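Local coordinates for uncharacterized protein SPOA0173 (Silicibacter pomeroyi, PDB 3EYT) that is of unknown function but adopts a thioredoxin-like fold of the AhpC/TSA family and may act as an antioxidant oxidoreductase, at residues Phe72-His75 against Glu76-Pro80. Numbering follows the deposited sequence.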
ATOM      1  N   PHE C  72      -6.084 -11.146   1.287  1.00 13.61           N
ATOM      2  CA  PHE C  72      -5.278 -12.206   1.877  1.00 15.04           C
ATOM      3  C   PHE C  72      -4.066 -12.505   1.009  1.00 16.06           C
ATOM      4  O   PHE C  72      -3.315 -13.428   1.283  1.00 15.28           O
ATOM      5  CB  PHE C  72      -6.129 -13.456   2.158  1.00 14.25           C
ATOM      6  CG  PHE C  72      -6.701 -14.095   0.919  1.00 16.26           C
ATOM      7  CD1 PHE C  72      -5.945 -15.026   0.186  1.00 20.04           C
ATOM      8  CD2 PHE C  72      -7.976 -13.772   0.486  1.00 16.43           C
ATOM      9  CE1 PHE C  72      -6.488 -15.652  -0.950  1.00 21.13           C
ATOM     10  CE2 PHE C  72      -8.528 -14.367  -0.658  1.00 17.75           C
ATOM     11  CZ  PHE C  72      -7.786 -15.301  -1.382  1.00 18.58           C
ATOM     12  N   GLU C  73      -3.870 -11.691  -0.035  1.00 16.57           N
ATOM     13  CA  GLU C  73      -2.704 -11.834  -0.921  1.00 17.55           C
ATOM     14  C   GLU C  73      -2.451 -10.519  -1.648  1.00 17.42           C
ATOM     15  O   GLU C  73      -3.373  -9.707  -1.733  1.00 17.43           O
ATOM     16  CB  GLU C  73      -2.971 -12.924  -1.936  1.00 18.48           C
ATOM     17  CG  GLU C  73      -4.245 -12.676  -2.731  1.00 21.06           C
ATOM     18  CD  GLU C  73      -4.581 -13.827  -3.640  1.00 26.64           C
ATOM     19  OE1 GLU C  73      -3.820 -14.836  -3.639  1.00 29.23           O
ATOM     20  OE2 GLU C  73      -5.604 -13.730  -4.354  1.00 26.42           O
ATOM     21  N   HIS C  74      -1.229 -10.309  -2.162  1.00 16.43           N
ATOM     22  CA  HIS C  74      -0.910  -9.073  -2.877  1.00 16.46           C
ATOM     23  C   HIS C  74      -1.332  -7.858  -2.043  1.00 16.08           C
ATOM     24  O   HIS C  74      -1.889  -6.898  -2.591  1.00 15.20           O
ATOM     25  CB  HIS C  74      -1.679  -8.999  -4.206  1.00 16.85           C
ATOM     26  CG  HIS C  74      -1.525 -10.206  -5.092  1.00 20.07           C
ATOM     27  ND1 HIS C  74      -0.311 -10.599  -5.623  1.00 22.46           N
ATOM     28  CD2 HIS C  74      -2.446 -11.065  -5.594  1.00 21.67           C
ATOM     29  CE1 HIS C  74      -0.489 -11.662  -6.388  1.00 20.14           C
ATOM     30  NE2 HIS C  74      -1.774 -11.962  -6.393  1.00 21.32           N
ATOM     31  N   HIS C  75      -1.074  -7.890  -0.732  1.00 15.91           N
ATOM     32  CA  HIS C  75      -1.593  -6.855   0.174  1.00 16.09           C
ATOM     33  C   HIS C  75      -1.248  -5.419  -0.286  1.00 15.96           C
ATOM     34  O   HIS C  75      -2.062  -4.485  -0.170  1.00 15.28           O
ATOM     35  CB  HIS C  75      -1.090  -7.114   1.607  1.00 16.07           C
ATOM     36  CG  HIS C  75      -1.451  -8.479   2.133  1.00 15.90           C
ATOM     37  ND1 HIS C  75      -0.818  -9.636   1.708  1.00 16.72           N
ATOM     38  CD2 HIS C  75      -2.360  -8.865   3.059  1.00 14.93           C
ATOM     39  CE1 HIS C  75      -1.343 -10.681   2.332  1.00 15.80           C
ATOM     40  NE2 HIS C  75      -2.288 -10.245   3.149  1.00 17.73           N
ATOM     41  N   GLU C  76      -0.043  -5.262  -0.832  1.00 14.85           N
ATOM     42  CA  GLU C  76       0.463  -3.951  -1.238  1.00 15.54           C
ATOM     43  C   GLU C  76      -0.250  -3.376  -2.474  1.00 15.26           C
ATOM     44  O   GLU C  76      -0.124  -2.193  -2.749  1.00 15.73           O
ATOM     45  CB  GLU C  76       1.998  -3.990  -1.465  1.00 15.80           C
ATOM     46  CG  GLU C  76       2.476  -4.754  -2.706  1.00 19.13           C
ATOM     47  CD  GLU C  76       2.211  -6.266  -2.627  1.00 27.55           C
ATOM     48  OE1 GLU C  76       2.093  -6.799  -1.479  1.00 24.63           O
ATOM     49  OE2 GLU C  76       2.102  -6.915  -3.721  1.00 29.73           O
ATOM     50  N   ALA C  77      -0.978  -4.218  -3.196  1.00 14.99           N
ATOM     51  CA  ALA C  77      -1.674  -3.839  -4.417  1.00 15.05           C
ATOM     52  C   ALA C  77      -3.103  -3.391  -4.147  1.00 15.73           C
ATOM     53  O   ALA C  77      -3.723  -2.788  -5.039  1.00 15.56           O
ATOM     54  CB  ALA C  77      -1.720  -4.999  -5.344  1.00 13.36           C
HETATM   55  N   MSE C  78      -3.619  -3.721  -2.950  1.00 14.07           N
HETATM   56  CA  MSE C  78      -5.040  -3.609  -2.621  1.00 14.57           C
HETATM   57  C   MSE C  78      -5.236  -2.828  -1.317  1.00 15.82           C
HETATM   58  O   MSE C  78      -6.104  -3.180  -0.515  1.00 16.71           O
HETATM   59  CB  MSE C  78      -5.664  -4.991  -2.473  1.00 13.92           C
HETATM   60  CG  MSE C  78      -5.512  -5.876  -3.738  1.00 13.97           C
HETATM   61 SE   MSE C  78      -6.785  -7.296  -3.714  0.50 10.25          SE
HETATM   62  CE  MSE C  78      -5.573  -8.767  -4.144  1.00 12.93           C
ATOM     63  N   THR C  79      -4.430  -1.779  -1.111  1.00 15.40           N
ATOM     64  CA  THR C  79      -4.517  -0.980   0.111  1.00 15.82           C
ATOM     65  C   THR C  79      -5.743  -0.019   0.031  1.00 15.33           C
ATOM     66  O   THR C  79      -6.353   0.153  -1.052  1.00 16.34           O
ATOM     67  CB  THR C  79      -3.239  -0.137   0.301  1.00 15.76           C
ATOM     68  OG1 THR C  79      -3.227   0.907  -0.690  1.00 16.52           O
ATOM     69  CG2 THR C  79      -1.958  -0.985   0.174  1.00 16.23           C
ATOM     70  N   PRO C  80      -6.106   0.619   1.155  1.00 15.79           N
ATOM     71  CA  PRO C  80      -7.299   1.459   1.127  1.00 15.46           C
ATOM     72  C   PRO C  80      -7.301   2.577   0.072  1.00 15.74           C
ATOM     73  O   PRO C  80      -8.391   2.932  -0.417  1.00 14.85           O
ATOM     74  CB  PRO C  80      -7.344   2.042   2.558  1.00 15.81           C
ATOM     75  CG  PRO C  80      -6.834   0.868   3.424  1.00 16.90           C
ATOM     76  CD  PRO C  80      -5.646   0.356   2.559  1.00 15.25           C
TER
HETATM   77  O   HOH W   1       2.184  -9.585  -4.186  1.00 49.12           O
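A short 3-10 turn between a strand and the next helix of this thioredoxin-like fold is closed by two successive i to i+3 backbone bonds. Ala-77 N donates to His-74 O at 2.9 Å, and Met-78 N reaches His-75 O over a longer 3.3 Å. Ala-77 is buried, and a lone methyl suits a place packed against Leu-39 and Ala-85 of the second subunit. Selenomethionine Met-78 has a long, flexible chain that can reach back under the turn: bent at the last torsion (chi3 -132°), it brings CE 3.4 Å from Glu-73 O and near the edge of the His-74 ring, while packing on CB of that histidine at 3.9 Å. Glu-76, bent at both chi1 (71°) and chi2 (-67°), folds back over the His-74 to His-75 peptide; its OE1 lies 3.4 Å from His-75 N, close but not hydrogen-bonded. A carboxylate and a histidine nitrogen can share a water, and one donates to Glu-76 OE2 at 2.7 Å while hydrogen-bonded to His-74 ND1. The side chain of His-75 leaves the turn to bond Ala-105 O through NE2. The His-74 ring meets that of His-88 of the second subunit, whose Glu-89 packs on His-74 and Met-78. The turn follows strand 63-69, and Thr-79, at the N-cap position, leads into helix 80-89.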